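Local coordinates for scarecrow-like protein 3 (Arabidopsis thaliana, PDB 6KPB), which probably acts as a transcription factor in plant development and binds zinc finger proteins of the IDD family, including JACKDAW/IDD10, at residues L197-V202 with F227-V232; H168-D173 with L244-G249; Q179-L184 with A213-E218; E250-S255 with W339-K344. All coordinates share one frame; numbering follows the deposited sequence.

Contact 1: residues L197-V202 with F227-V232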
loop_
_atom_site.group_PDB
_atom_site.type_symbol
_atom_site.label_atom_id
_atom_site.label_comp_id
_atom_site.label_asym_id
_atom_site.label_seq_id
_atom_site.Cartn_x
_atom_site.Cartn_y
_atom_site.Cartn_z
ATOM N N LEU A 197 6.904 -17.115 -37.658
ATOM C CA LEU A 197 6.283 -17.189 -36.345
ATOM C C LEU A 197 5.630 -15.858 -36.008
ATOM O O LEU A 197 6.263 -14.803 -36.118
ATOM C CB LEU A 197 7.306 -17.559 -35.270
ATOM C CG LEU A 197 6.726 -17.677 -33.863
ATOM C CD1 LEU A 197 5.551 -18.644 -33.858
ATOM C CD2 LEU A 197 7.797 -18.127 -32.884
ATOM N N ARG A 198 4.369 -15.913 -35.598
ATOM C CA ARG A 198 3.652 -14.752 -35.096
ATOM C C ARG A 198 3.105 -15.086 -33.718
ATOM O O ARG A 198 2.512 -16.153 -33.522
ATOM C CB ARG A 198 2.524 -14.342 -36.044
ATOM C CG ARG A 198 1.650 -13.210 -35.526
ATOM C CD ARG A 198 1.140 -12.350 -36.671
ATOM N NE ARG A 198 -0.048 -11.592 -36.297
ATOM C CZ ARG A 198 -1.289 -11.964 -36.592
ATOM N NH1 ARG A 198 -2.317 -11.217 -36.213
ATOM N NH2 ARG A 198 -1.502 -13.082 -37.272
ATOM N N ILE A 199 3.323 -14.188 -32.763
ATOM C CA ILE A 199 2.849 -14.361 -31.397
ATOM C C ILE A 199 2.001 -13.156 -31.025
ATOM O O ILE A 199 2.452 -12.010 -31.154
ATOM C CB ILE A 199 4.011 -14.540 -30.405
ATOM C CG1 ILE A 199 4.784 -15.819 -30.726
ATOM C CG2 ILE A 199 3.488 -14.563 -28.975
ATOM C CD1 ILE A 199 5.858 -16.143 -29.714
ATOM N N THR A 200 0.777 -13.412 -30.576
ATOM C CA THR A 200 -0.127 -12.375 -30.095
ATOM C C THR A 200 -0.188 -12.459 -28.577
ATOM O O THR A 200 -0.631 -13.473 -28.025
ATOM C CB THR A 200 -1.521 -12.532 -30.700
ATOM O OG1 THR A 200 -1.436 -12.407 -32.124
ATOM C CG2 THR A 200 -2.451 -11.456 -30.164
ATOM N N GLY A 201 0.260 -11.402 -27.904
ATOM C CA GLY A 201 0.317 -11.368 -26.453
ATOM C C GLY A 201 -0.798 -10.515 -25.868
ATOM O O GLY A 201 -0.950 -9.347 -26.224
ATOM N N VAL A 202 -1.554 -11.109 -24.948
ATOM C CA VAL A 202 -2.669 -10.440 -24.287
ATOM C C VAL A 202 -2.302 -10.220 -22.827
ATOM O O VAL A 202 -1.943 -11.170 -22.119
ATOM C CB VAL A 202 -3.969 -11.254 -24.410
ATOM C CG1 VAL A 202 -5.108 -10.552 -23.679
ATOM C CG2 VAL A 202 -4.325 -11.471 -25.871
ATOM N N PHE A 227 9.744 -13.111 -37.493
ATOM C CA PHE A 227 8.917 -13.143 -36.300
ATOM C C PHE A 227 8.171 -11.828 -36.150
ATOM O O PHE A 227 8.714 -10.758 -36.437
ATOM C CB PHE A 227 9.776 -13.426 -35.058
ATOM C CG PHE A 227 9.086 -13.140 -33.754
ATOM C CD1 PHE A 227 8.129 -14.008 -33.253
ATOM C CD2 PHE A 227 9.414 -12.013 -33.017
ATOM C CE1 PHE A 227 7.501 -13.749 -32.047
ATOM C CE2 PHE A 227 8.790 -11.749 -31.812
ATOM C CZ PHE A 227 7.833 -12.618 -31.327
ATOM N N GLN A 228 6.921 -11.916 -35.704
ATOM C CA GLN A 228 6.094 -10.743 -35.467
ATOM C C GLN A 228 5.388 -10.901 -34.132
ATOM O O GLN A 228 4.841 -11.969 -33.834
ATOM C CB GLN A 228 5.075 -10.540 -36.594
ATOM C CG GLN A 228 4.282 -9.247 -36.494
ATOM C CD GLN A 228 3.446 -8.984 -37.729
ATOM O OE1 GLN A 228 3.425 -9.791 -38.660
ATOM N NE2 GLN A 228 2.757 -7.850 -37.749
ATOM N N PHE A 229 5.416 -9.846 -33.324
ATOM C CA PHE A 229 4.721 -9.807 -32.045
ATOM C C PHE A 229 3.806 -8.595 -32.039
ATOM O O PHE A 229 4.279 -7.458 -32.144
ATOM C CB PHE A 229 5.708 -9.747 -30.877
ATOM C CG PHE A 229 5.049 -9.649 -29.526
ATOM C CD1 PHE A 229 4.741 -8.414 -28.979
ATOM C CD2 PHE A 229 4.742 -10.790 -28.802
ATOM C CE1 PHE A 229 4.138 -8.317 -27.741
ATOM C CE2 PHE A 229 4.138 -10.698 -27.561
ATOM C CZ PHE A 229 3.837 -9.459 -27.031
ATOM N N ASN A 230 2.502 -8.836 -31.921
ATOM C CA ASN A 230 1.541 -7.755 -31.782
ATOM C C ASN A 230 0.920 -7.816 -30.396
ATOM O O ASN A 230 0.266 -8.815 -30.054
ATOM C CB ASN A 230 0.460 -7.822 -32.867
ATOM C CG ASN A 230 -0.250 -9.161 -32.915
ATOM O OD1 ASN A 230 0.301 -10.186 -32.516
ATOM N ND2 ASN A 230 -1.482 -9.157 -33.413
ATOM N N PRO A 231 1.124 -6.806 -29.558
ATOM C CA PRO A 231 0.514 -6.816 -28.228
ATOM C C PRO A 231 -0.960 -6.456 -28.286
ATOM O O PRO A 231 -1.422 -5.746 -29.182
ATOM C CB PRO A 231 1.313 -5.750 -27.471
ATOM C CG PRO A 231 1.724 -4.788 -28.536
ATOM C CD PRO A 231 1.969 -5.617 -29.773
ATOM N N VAL A 232 -1.703 -6.970 -27.310
ATOM C CA VAL A 232 -3.118 -6.663 -27.144
ATOM C C VAL A 232 -3.324 -6.277 -25.686
ATOM O O VAL A 232 -3.277 -7.138 -24.799
ATOM C CB VAL A 232 -4.025 -7.837 -27.536
ATOM C CG1 VAL A 232 -5.474 -7.517 -27.206
ATOM C CG2 VAL A 232 -3.873 -8.155 -29.018
#

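Contact 2: residues H168-D173 with L244-G249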
loop_
_atom_site.group_PDB
_atom_site.type_symbol
_atom_site.label_atom_id
_atom_site.label_comp_id
_atom_site.label_asym_id
_atom_site.label_seq_id
_atom_site.Cartn_x
_atom_site.Cartn_y
_atom_site.Cartn_z
ATOM N N HIS A 168 0.869 -19.018 -35.944
ATOM C CA HIS A 168 0.393 -17.921 -35.110
ATOM C C HIS A 168 0.045 -18.483 -33.740
ATOM O O HIS A 168 -0.828 -19.351 -33.627
ATOM C CB HIS A 168 -0.821 -17.236 -35.743
ATOM C CG HIS A 168 -1.347 -16.078 -34.951
ATOM N ND1 HIS A 168 -2.565 -15.488 -35.216
ATOM C CD2 HIS A 168 -0.821 -15.399 -33.904
ATOM C CE1 HIS A 168 -2.767 -14.498 -34.366
ATOM N NE2 HIS A 168 -1.724 -14.423 -33.558
ATOM N N VAL A 169 0.728 -17.999 -32.705
ATOM C CA VAL A 169 0.498 -18.427 -31.330
ATOM C C VAL A 169 -0.174 -17.285 -30.580
ATOM O O VAL A 169 0.263 -16.132 -30.671
ATOM C CB VAL A 169 1.810 -18.841 -30.638
ATOM C CG1 VAL A 169 1.553 -19.212 -29.190
ATOM C CG2 VAL A 169 2.457 -20.002 -31.378
ATOM N N ILE A 170 -1.235 -17.604 -29.844
ATOM C CA ILE A 170 -1.974 -16.625 -29.057
ATOM C C ILE A 170 -1.727 -16.920 -27.585
ATOM O O ILE A 170 -2.060 -18.007 -27.097
ATOM C CB ILE A 170 -3.475 -16.652 -29.382
ATOM C CG1 ILE A 170 -3.703 -16.348 -30.863
ATOM C CG2 ILE A 170 -4.222 -15.655 -28.511
ATOM C CD1 ILE A 170 -5.156 -16.379 -31.270
ATOM N N ASP A 171 -1.142 -15.954 -26.880
ATOM C CA ASP A 171 -0.844 -16.072 -25.455
ATOM C C ASP A 171 -1.861 -15.230 -24.692
ATOM O O ASP A 171 -1.835 -13.995 -24.764
ATOM C CB ASP A 171 0.588 -15.623 -25.167
ATOM C CG ASP A 171 1.021 -15.897 -23.735
ATOM O OD1 ASP A 171 0.172 -16.287 -22.906
ATOM O OD2 ASP A 171 2.222 -15.725 -23.439
ATOM N N LEU A 172 -2.756 -15.897 -23.958
ATOM C CA LEU A 172 -3.816 -15.196 -23.244
ATOM C C LEU A 172 -3.324 -14.502 -21.980
ATOM O O LEU A 172 -4.016 -13.615 -21.469
ATOM C CB LEU A 172 -4.946 -16.168 -22.897
ATOM C CG LEU A 172 -5.587 -16.888 -24.085
ATOM C CD1 LEU A 172 -6.775 -17.721 -23.634
ATOM C CD2 LEU A 172 -6.003 -15.897 -25.163
ATOM N N ASP A 173 -2.155 -14.884 -21.463
ATOM C CA ASP A 173 -1.532 -14.196 -20.327
ATOM C C ASP A 173 -0.040 -14.101 -20.638
ATOM O O ASP A 173 0.755 -14.948 -20.221
ATOM C CB ASP A 173 -1.803 -14.909 -19.010
ATOM C CG ASP A 173 -1.157 -14.210 -17.826
ATOM O OD1 ASP A 173 0.043 -14.446 -17.567
ATOM O OD2 ASP A 173 -1.846 -13.402 -17.168
ATOM N N LEU A 244 -7.670 -10.142 -31.797
ATOM C CA LEU A 244 -6.590 -11.089 -32.056
ATOM C C LEU A 244 -6.076 -11.018 -33.489
ATOM O O LEU A 244 -4.930 -11.407 -33.735
ATOM C CB LEU A 244 -7.049 -12.513 -31.743
ATOM C CG LEU A 244 -7.479 -12.726 -30.293
ATOM C CD1 LEU A 244 -8.026 -14.126 -30.073
ATOM C CD2 LEU A 244 -6.312 -12.448 -29.360
ATOM N N ARG A 245 -6.900 -10.559 -34.435
ATOM C CA ARG A 245 -6.472 -10.309 -35.816
ATOM C C ARG A 245 -5.821 -11.535 -36.450
ATOM O O ARG A 245 -4.776 -11.442 -37.095
ATOM C CB ARG A 245 -5.522 -9.110 -35.893
ATOM C CG ARG A 245 -6.195 -7.747 -35.874
ATOM C CD ARG A 245 -5.176 -6.612 -35.720
ATOM N NE ARG A 245 -5.828 -5.306 -35.786
ATOM C CZ ARG A 245 -6.504 -4.757 -34.780
ATOM N NH1 ARG A 245 -6.611 -5.397 -33.623
ATOM N NH2 ARG A 245 -7.078 -3.569 -34.926
ATOM N N VAL A 246 -6.439 -12.698 -36.274
ATOM C CA VAL A 246 -5.916 -13.901 -36.910
ATOM C C VAL A 246 -6.176 -13.830 -38.410
ATOM O O VAL A 246 -7.276 -13.485 -38.844
ATOM C CB VAL A 246 -6.570 -15.173 -36.341
ATOM C CG1 VAL A 246 -5.702 -16.389 -36.627
ATOM C CG2 VAL A 246 -6.813 -15.023 -34.848
ATOM N N LYS A 247 -5.156 -14.159 -39.199
ATOM C CA LYS A 247 -5.264 -14.176 -40.648
ATOM C C LYS A 247 -5.624 -15.580 -41.123
ATOM O O LYS A 247 -5.567 -16.554 -40.370
ATOM C CB LYS A 247 -3.959 -13.695 -41.289
ATOM C CG LYS A 247 -3.677 -12.217 -41.057
ATOM C CD LYS A 247 -2.204 -11.878 -41.220
ATOM C CE LYS A 247 -1.963 -10.390 -41.004
ATOM N NZ LYS A 247 -0.511 -10.077 -40.889
ATOM N N THR A 248 -6.015 -15.677 -42.388
ATOM C CA THR A 248 -6.431 -16.947 -42.961
ATOM C C THR A 248 -5.224 -17.676 -43.539
ATOM O O THR A 248 -4.306 -17.053 -44.077
ATOM C CB THR A 248 -7.487 -16.727 -44.047
ATOM O OG1 THR A 248 -8.372 -15.675 -43.644
ATOM C CG2 THR A 248 -8.304 -17.992 -44.269
ATOM N N GLY A 249 -5.227 -19.002 -43.417
ATOM C CA GLY A 249 -4.159 -19.814 -43.957
ATOM C C GLY A 249 -2.971 -20.026 -43.044
ATOM O O GLY A 249 -2.008 -20.688 -43.454
#

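Contact 3: residues Q179-L184 with A213-E218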
loop_
_atom_site.group_PDB
_atom_site.type_symbol
_atom_site.label_atom_id
_atom_site.label_comp_id
_atom_site.label_asym_id
_atom_site.label_seq_id
_atom_site.Cartn_x
_atom_site.Cartn_y
_atom_site.Cartn_z
ATOM N N GLN A 179 8.464 -18.588 -21.785
ATOM C CA GLN A 179 7.660 -19.613 -22.440
ATOM C C GLN A 179 7.945 -19.669 -23.936
ATOM O O GLN A 179 8.064 -20.758 -24.510
ATOM C CB GLN A 179 6.177 -19.350 -22.187
ATOM C CG GLN A 179 5.237 -20.288 -22.925
ATOM C CD GLN A 179 3.782 -20.028 -22.587
ATOM O OE1 GLN A 179 3.418 -18.925 -22.177
ATOM N NE2 GLN A 179 2.944 -21.044 -22.752
ATOM N N TRP A 180 8.056 -18.511 -24.585
ATOM C CA TRP A 180 8.241 -18.469 -26.029
ATOM C C TRP A 180 9.697 -18.328 -26.452
ATOM O O TRP A 180 10.009 -18.581 -27.621
ATOM C CB TRP A 180 7.421 -17.324 -26.638
ATOM C CG TRP A 180 6.001 -17.273 -26.142
ATOM C CD1 TRP A 180 5.374 -16.208 -25.566
ATOM C CD2 TRP A 180 5.040 -18.340 -26.164
ATOM N NE1 TRP A 180 4.082 -16.539 -25.235
ATOM C CE2 TRP A 180 3.853 -17.842 -25.590
ATOM C CE3 TRP A 180 5.066 -19.663 -26.614
ATOM C CZ2 TRP A 180 2.705 -18.621 -25.455
ATOM C CZ3 TRP A 180 3.926 -20.435 -26.477
ATOM C CH2 TRP A 180 2.762 -19.911 -25.902
ATOM N N LEU A 181 10.589 -17.928 -25.543
ATOM C CA LEU A 181 12.009 -17.897 -25.879
ATOM C C LEU A 181 12.523 -19.292 -26.207
ATOM O O LEU A 181 13.309 -19.469 -27.146
ATOM C CB LEU A 181 12.811 -17.282 -24.731
ATOM C CG LEU A 181 12.699 -15.769 -24.531
ATOM C CD1 LEU A 181 13.345 -15.353 -23.220
ATOM C CD2 LEU A 181 13.329 -15.026 -25.695
ATOM N N ALA A 182 12.082 -20.299 -25.449
ATOM C CA ALA A 182 12.474 -21.672 -25.745
ATOM C C ALA A 182 11.844 -22.159 -27.044
ATOM O O ALA A 182 12.505 -22.828 -27.846
ATOM C CB ALA A 182 12.091 -22.589 -24.584
ATOM N N LEU A 183 10.568 -21.834 -27.270
ATOM C CA LEU A 183 9.905 -22.267 -28.497
ATOM C C LEU A 183 10.542 -21.635 -29.726
ATOM O O LEU A 183 10.549 -22.242 -30.803
ATOM C CB LEU A 183 8.413 -21.935 -28.440
ATOM C CG LEU A 183 7.565 -22.523 -29.569
ATOM C CD1 LEU A 183 7.654 -24.035 -29.542
ATOM C CD2 LEU A 183 6.115 -22.070 -29.473
ATOM N N LEU A 184 11.078 -20.421 -29.587
ATOM C CA LEU A 184 11.787 -19.789 -30.694
ATOM C C LEU A 184 13.004 -20.611 -31.103
ATOM O O LEU A 184 13.192 -20.917 -32.286
ATOM C CB LEU A 184 12.203 -18.369 -30.305
ATOM C CG LEU A 184 11.244 -17.235 -30.662
ATOM C CD1 LEU A 184 11.656 -15.949 -29.965
ATOM C CD2 LEU A 184 11.214 -17.035 -32.166
ATOM N N ALA A 213 7.827 -8.127 -25.611
ATOM C CA ALA A 213 8.081 -7.784 -27.006
ATOM C C ALA A 213 9.560 -7.516 -27.246
ATOM O O ALA A 213 10.144 -8.018 -28.213
ATOM C CB ALA A 213 7.244 -6.569 -27.406
ATOM N N HIS A 214 10.183 -6.728 -26.367
ATOM C CA HIS A 214 11.603 -6.426 -26.522
ATOM C C HIS A 214 12.449 -7.690 -26.456
ATOM O O HIS A 214 13.372 -7.872 -27.260
ATOM C CB HIS A 214 12.050 -5.430 -25.451
ATOM C CG HIS A 214 13.525 -5.169 -25.447
ATOM N ND1 HIS A 214 14.404 -5.880 -24.658
ATOM C CD2 HIS A 214 14.275 -4.278 -26.136
ATOM C CE1 HIS A 214 15.632 -5.437 -24.860
ATOM N NE2 HIS A 214 15.581 -4.464 -25.753
ATOM N N ARG A 215 12.148 -8.581 -25.510
ATOM C CA ARG A 215 12.965 -9.778 -25.349
ATOM C C ARG A 215 12.751 -10.756 -26.497
ATOM O O ARG A 215 13.699 -11.399 -26.946
ATOM C CB ARG A 215 12.656 -10.460 -24.015
ATOM C CG ARG A 215 13.751 -11.393 -23.526
ATOM C CD ARG A 215 14.231 -10.998 -22.137
ATOM N NE ARG A 215 14.778 -12.135 -21.404
ATOM C CZ ARG A 215 14.094 -12.854 -20.520
ATOM N NH1 ARG A 215 12.830 -12.555 -20.256
ATOM N NH2 ARG A 215 14.675 -13.873 -19.900
ATOM N N LEU A 216 11.512 -10.879 -26.979
ATOM C CA LEU A 216 11.233 -11.826 -28.055
ATOM C C LEU A 216 11.822 -11.354 -29.379
ATOM O O LEU A 216 12.414 -12.150 -30.118
ATOM C CB LEU A 216 9.728 -12.053 -28.179
ATOM C CG LEU A 216 9.049 -12.730 -26.986
ATOM C CD1 LEU A 216 7.616 -13.116 -27.326
ATOM C CD2 LEU A 216 9.840 -13.944 -26.519
ATOM N N ILE A 217 11.669 -10.066 -29.701
ATOM C CA ILE A 217 12.247 -9.542 -30.938
ATOM C C ILE A 217 13.765 -9.637 -30.896
ATOM O O ILE A 217 14.411 -9.959 -31.901
ATOM C CB ILE A 217 11.780 -8.093 -31.182
ATOM C CG1 ILE A 217 10.263 -8.035 -31.364
ATOM C CG2 ILE A 217 12.474 -7.500 -32.401
ATOM C CD1 ILE A 217 9.739 -6.637 -31.630
ATOM N N GLU A 218 14.358 -9.366 -29.730
ATOM C CA GLU A 218 15.810 -9.433 -29.600
ATOM C C GLU A 218 16.324 -10.843 -29.854
ATOM O O GLU A 218 17.347 -11.029 -30.523
ATOM C CB GLU A 218 16.232 -8.950 -28.212
ATOM C CG GLU A 218 17.731 -8.793 -28.032
ATOM C CD GLU A 218 18.109 -8.475 -26.600
ATOM O OE1 GLU A 218 17.433 -8.984 -25.681
ATOM O OE2 GLU A 218 19.076 -7.712 -26.391
#

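Contact 4: residues E250-S255 with W339-K344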
loop_
_atom_site.group_PDB
_atom_site.type_symbol
_atom_site.label_atom_id
_atom_site.label_comp_id
_atom_site.label_asym_id
_atom_site.label_seq_id
_atom_site.Cartn_x
_atom_site.Cartn_y
_atom_site.Cartn_z
ATOM N N GLU A 250 -3.001 -19.492 -41.827
ATOM C CA GLU A 250 -1.928 -19.676 -40.863
ATOM C C GLU A 250 -2.384 -20.615 -39.754
ATOM O O GLU A 250 -3.511 -20.508 -39.259
ATOM C CB GLU A 250 -1.476 -18.338 -40.267
ATOM C CG GLU A 250 -2.582 -17.531 -39.608
ATOM C CD GLU A 250 -2.064 -16.265 -38.954
ATOM O OE1 GLU A 250 -2.760 -15.724 -38.069
ATOM O OE2 GLU A 250 -0.959 -15.813 -39.323
ATOM N N ALA A 251 -1.506 -21.540 -39.379
ATOM C CA ALA A 251 -1.817 -22.479 -38.314
ATOM C C ALA A 251 -1.804 -21.767 -36.968
ATOM O O ALA A 251 -0.943 -20.923 -36.701
ATOM C CB ALA A 251 -0.818 -23.633 -38.320
ATOM N N LEU A 252 -2.766 -22.112 -36.117
ATOM C CA LEU A 252 -3.035 -21.375 -34.893
ATOM C C LEU A 252 -2.908 -22.285 -33.679
ATOM O O LEU A 252 -3.306 -23.453 -33.717
ATOM C CB LEU A 252 -4.435 -20.752 -34.932
ATOM C CG LEU A 252 -4.774 -19.728 -33.849
ATOM C CD1 LEU A 252 -3.903 -18.493 -34.002
ATOM C CD2 LEU A 252 -6.248 -19.360 -33.901
ATOM N N ALA A 253 -2.354 -21.735 -32.601
ATOM C CA ALA A 253 -2.273 -22.413 -31.317
ATOM C C ALA A 253 -2.643 -21.425 -30.222
ATOM O O ALA A 253 -2.267 -20.251 -30.285
ATOM C CB ALA A 253 -0.872 -22.988 -31.067
ATOM N N VAL A 254 -3.389 -21.900 -29.228
ATOM C CA VAL A 254 -3.869 -21.071 -28.128
ATOM C C VAL A 254 -3.314 -21.633 -26.825
ATOM O O VAL A 254 -3.426 -22.837 -26.567
ATOM C CB VAL A 254 -5.408 -21.014 -28.090
ATOM C CG1 VAL A 254 -5.885 -20.279 -26.849
ATOM C CG2 VAL A 254 -5.945 -20.340 -29.344
ATOM N N SER A 255 -2.719 -20.760 -26.013
ATOM C CA SER A 255 -2.143 -21.133 -24.725
ATOM C C SER A 255 -2.883 -20.393 -23.622
ATOM O O SER A 255 -2.884 -19.157 -23.591
ATOM C CB SER A 255 -0.648 -20.811 -24.678
ATOM O OG SER A 255 -0.113 -21.060 -23.388
ATOM N N TRP A 339 -13.091 -22.027 -30.195
ATOM C CA TRP A 339 -13.360 -23.091 -31.158
ATOM C C TRP A 339 -13.556 -22.530 -32.562
ATOM O O TRP A 339 -13.031 -23.079 -33.537
ATOM C CB TRP A 339 -14.587 -23.891 -30.725
ATOM C CG TRP A 339 -14.852 -25.107 -31.563
ATOM C CD1 TRP A 339 -14.402 -26.375 -31.332
ATOM C CD2 TRP A 339 -15.630 -25.171 -32.766
ATOM N NE1 TRP A 339 -14.849 -27.224 -32.315
ATOM C CE2 TRP A 339 -15.604 -26.509 -33.208
ATOM C CE3 TRP A 339 -16.344 -24.229 -33.512
ATOM C CZ2 TRP A 339 -16.265 -26.928 -34.362
ATOM C CZ3 TRP A 339 -17.000 -24.647 -34.659
ATOM C CH2 TRP A 339 -16.956 -25.984 -35.071
ATOM N N GLY A 340 -14.297 -21.425 -32.681
ATOM C CA GLY A 340 -14.540 -20.840 -33.988
ATOM C C GLY A 340 -13.280 -20.352 -34.674
ATOM O O GLY A 340 -13.230 -20.273 -35.904
ATOM N N LEU A 341 -12.246 -20.021 -33.898
ATOM C CA LEU A 341 -10.973 -19.621 -34.486
ATOM C C LEU A 341 -10.234 -20.785 -35.137
ATOM O O LEU A 341 -9.210 -20.557 -35.786
ATOM C CB LEU A 341 -10.083 -18.973 -33.424
ATOM C CG LEU A 341 -10.586 -17.652 -32.840
ATOM C CD1 LEU A 341 -9.475 -16.940 -32.081
ATOM C CD2 LEU A 341 -11.155 -16.758 -33.934
ATOM N N SER A 342 -10.736 -22.009 -34.980
ATOM C CA SER A 342 -10.123 -23.217 -35.513
ATOM C C SER A 342 -8.638 -23.347 -35.148
ATOM O O SER A 342 -7.786 -23.445 -36.033
ATOM C CB SER A 342 -10.293 -23.279 -37.027
ATOM O OG SER A 342 -9.480 -22.313 -37.662
ATOM N N PRO A 343 -8.296 -23.361 -33.859
ATOM C CA PRO A 343 -6.892 -23.587 -33.501
ATOM C C PRO A 343 -6.495 -25.028 -33.768
ATOM O O PRO A 343 -7.298 -25.953 -33.619
ATOM C CB PRO A 343 -6.849 -23.258 -32.006
ATOM C CG PRO A 343 -8.217 -23.568 -31.527
ATOM C CD PRO A 343 -9.127 -23.165 -32.659
ATOM N N LYS A 344 -5.238 -25.214 -34.174
ATOM C CA LYS A 344 -4.739 -26.567 -34.381
ATOM C C LYS A 344 -4.489 -27.272 -33.055
ATOM O O LYS A 344 -4.560 -28.503 -32.986
ATOM C CB LYS A 344 -3.467 -26.537 -35.226
ATOM C CG LYS A 344 -3.488 -27.515 -36.388
ATOM C CD LYS A 344 -2.215 -27.434 -37.206
ATOM C CE LYS A 344 -2.119 -28.605 -38.163
ATOM N NZ LYS A 344 -0.899 -28.529 -39.009
#

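Contact 1: residues L197-V202 with F227-V232
Leu197 to Val202 and Phe227 to Val232 are the neighbouring parallel strands of a beta-alpha-beta unit, and each residue of the first is paired with its counterpart in the second. The ladder begins with Gln228 N to Leu197 O (3.0 Å) and continues with Ile199 N to Gln228 O (2.9 Å) and Asn230 N to Ile199 O. It weakens at Gly201 N to Asn230 O (3.4 Å), then ends with a short bond from Val232 N to Gly201 O (2.7 Å). One face of the pair is aromatic and aliphatic. Phe227 turns its ring rim to the neighbouring strand: CE1 lies 3.7 Å from Ile199 CG1, nearly in the ring plane, while CD1 meets Leu197 CG. Phe229, its CG anti to the backbone N (chi1 178°), brings CD2 to 4.0 Å from Ile199 CG2 and CE2 and CZ over to Gly201 CA. A beta carbon on Gly201 would fall 2.8 Å from Phe229 CZ, so the bare backbone and the ring are matched. An alanine in place of Phe229 would probably open a gap beside Gly201 and leave Ile199 CG2 without its aromatic neighbour. On the other face Thr200 CG2 touches Val232 CG2 (3.8 Å), while Arg198 NH1 hydrogen-bonds Arg245 O and its NH2 forms a salt bridge with Glu250. Helix 206-223 covers the aromatic face through Leu216, Met212 and Ala213, helix 178-189 adds Leu184 and Trp180 against Leu197 and Ile199, and strand 166-171 pairs with the far side of strand 196-203.

Contact 2: residues H168-D173 with L244-G249
His168 and Ile170 form the well-packed half of this contact, meeting Leu244 and Val246 without a single hydrogen bond between the two segments. Ile170 crosses Leu244 at about a right angle, each offering two methyls: CD1 of Ile170 lies 3.8 Å from CD1 of Leu244, and CG2 of Ile170 is 3.9 Å from CD2 of Leu244. The imidazole of His168, its CG anti to the backbone N (chi1 -179°), is approached at its rim. Val246 CG1 stands 3.6 Å from ND1 of that ring, and Leu244 O lies in the ring plane 3.8 Å from CE1. Its polar atoms are used elsewhere, NE2 hydrogen-bonding Thr200 OG1 and ND1 making a weak bond to Glu250 OE1. A leucine in place of His168 would probably leave the Thr200 hydroxyl and Glu250 without their imidazole partner. On either side of Val246 in sequence the contact gives way to solvent: Arg245, with positive phi after the helix, and Lys247 to Gly249 are exposed. His168 to Asp171 belong to the predicted VHIID motif, whose strand is central to the Rossmann-like sheet; there His168 and Ile170 serve one face, while Val169 and Asp171 serve the opposite one, against helix 178-189.

Contact 3: residues Q179-L184 with A213-E218
Trp180 is the first residue of helix segment 179-184 to meet helix segment 213-218, and it does so through its base: CB lies 4.2 Å from Leu216 CD2, while the end of the indole leads away from the neighbouring helix. Its NE1 is engaged by Asp171 OD2 on strand 166-171, which helps to fix the ring on that side. Next comes Leu181, the main contributor from this helix. Its CG is anti to the carbonyl carbon (chi1 -73°), and from there the two methyls take separate partners. CD2 is 3.7 Å from Leu216 CD2, whereas CD1 sits over the centre of one face of the Arg215 guanidinium, 3.8 Å from its CZ. The arginine chain bends at chi2 (123°), which sets CD; beyond it the flat end lies against the leucine, the two side chains crossing at about a right angle on the more exposed side of the interface. A turn further on, Leu184 completes the contact by bringing CD1 to 3.9 Å from Leu216 O, with the methyl of Leu216 CD2 a little more distant. Leu216 CD2 thus lies among Trp180, Leu181 and Leu184, with Leu181 the closest. The segments run nearly parallel, their axes 9° apart in direction and 10.0 Å apart at closest approach. Both helices pack on one face of the Rossmann-like sheet, with Phe227 and Phe229 of strand 227-233 touching Leu216 and Val169 of strand 166-171 touching Trp180, while helix 145-160 meets Gln179 and Leu183.

Contact 4: residues E250-S255 with W339-K344
Leu252 O accepts the backbone N-H of Lys344 at 2.7 Å, the N-H···O angle being 146° and the donor tilted 24° from the carbonyl plane. The bond lies at the end of a beta-alpha-beta connection, where the chain leaving helix 330-340 is about to enter strand 345-351 beside strand 251-257 in the parallel part of the Rossmann-like sheet. Leu252 carries most of the apolar contact. Chi1 of -169° sets its CG anti to the backbone N, and the CD2 branch touches Leu341, 3.9 Å from CB and 3.7 Å from O of that residue. Pro343 packs beside Val254, its CB 4.1 Å from CG2 of that valine. Between Leu341 and Pro343, Ser342 takes positive phi after the helix, and its OG donates to Leu341 O (2.6 Å) from above the carbonyl plane. Leu341 also lies against Val241 and Leu244, so the helix exit and helix 241-244 share this face of the sheet. Lys344 follows a different course: the end of its extended chain leads away to a salt bridge with Glu164, while nearer the backbone its CD passes 4.2 Å from Ala251 CB.

In the fold
The four contacts lie in one Rossmann-like alpha/beta fold, on both faces of its sheet. Its parallel strands run in the order 227-233, 196-203, 166-171, 251-257 and 345-351: contact 1 joins the first two, contact 2 involves the third, and contact 4 the fourth, near the fifth. Contact 2 lies about 7 Å, centre to centre, from contacts 1 and 4 alike. Contact 3 covers the other face from the loop of contact 2, its centre about 10 Å from that of contact 1 and about 20 Å from that of contact 4. In sequence, contacts 1 and 3 interlock within the loop closed by contact 2, and contact 4 follows, so the predicted VHIID, LRII and PFYRE regions meet in one fold.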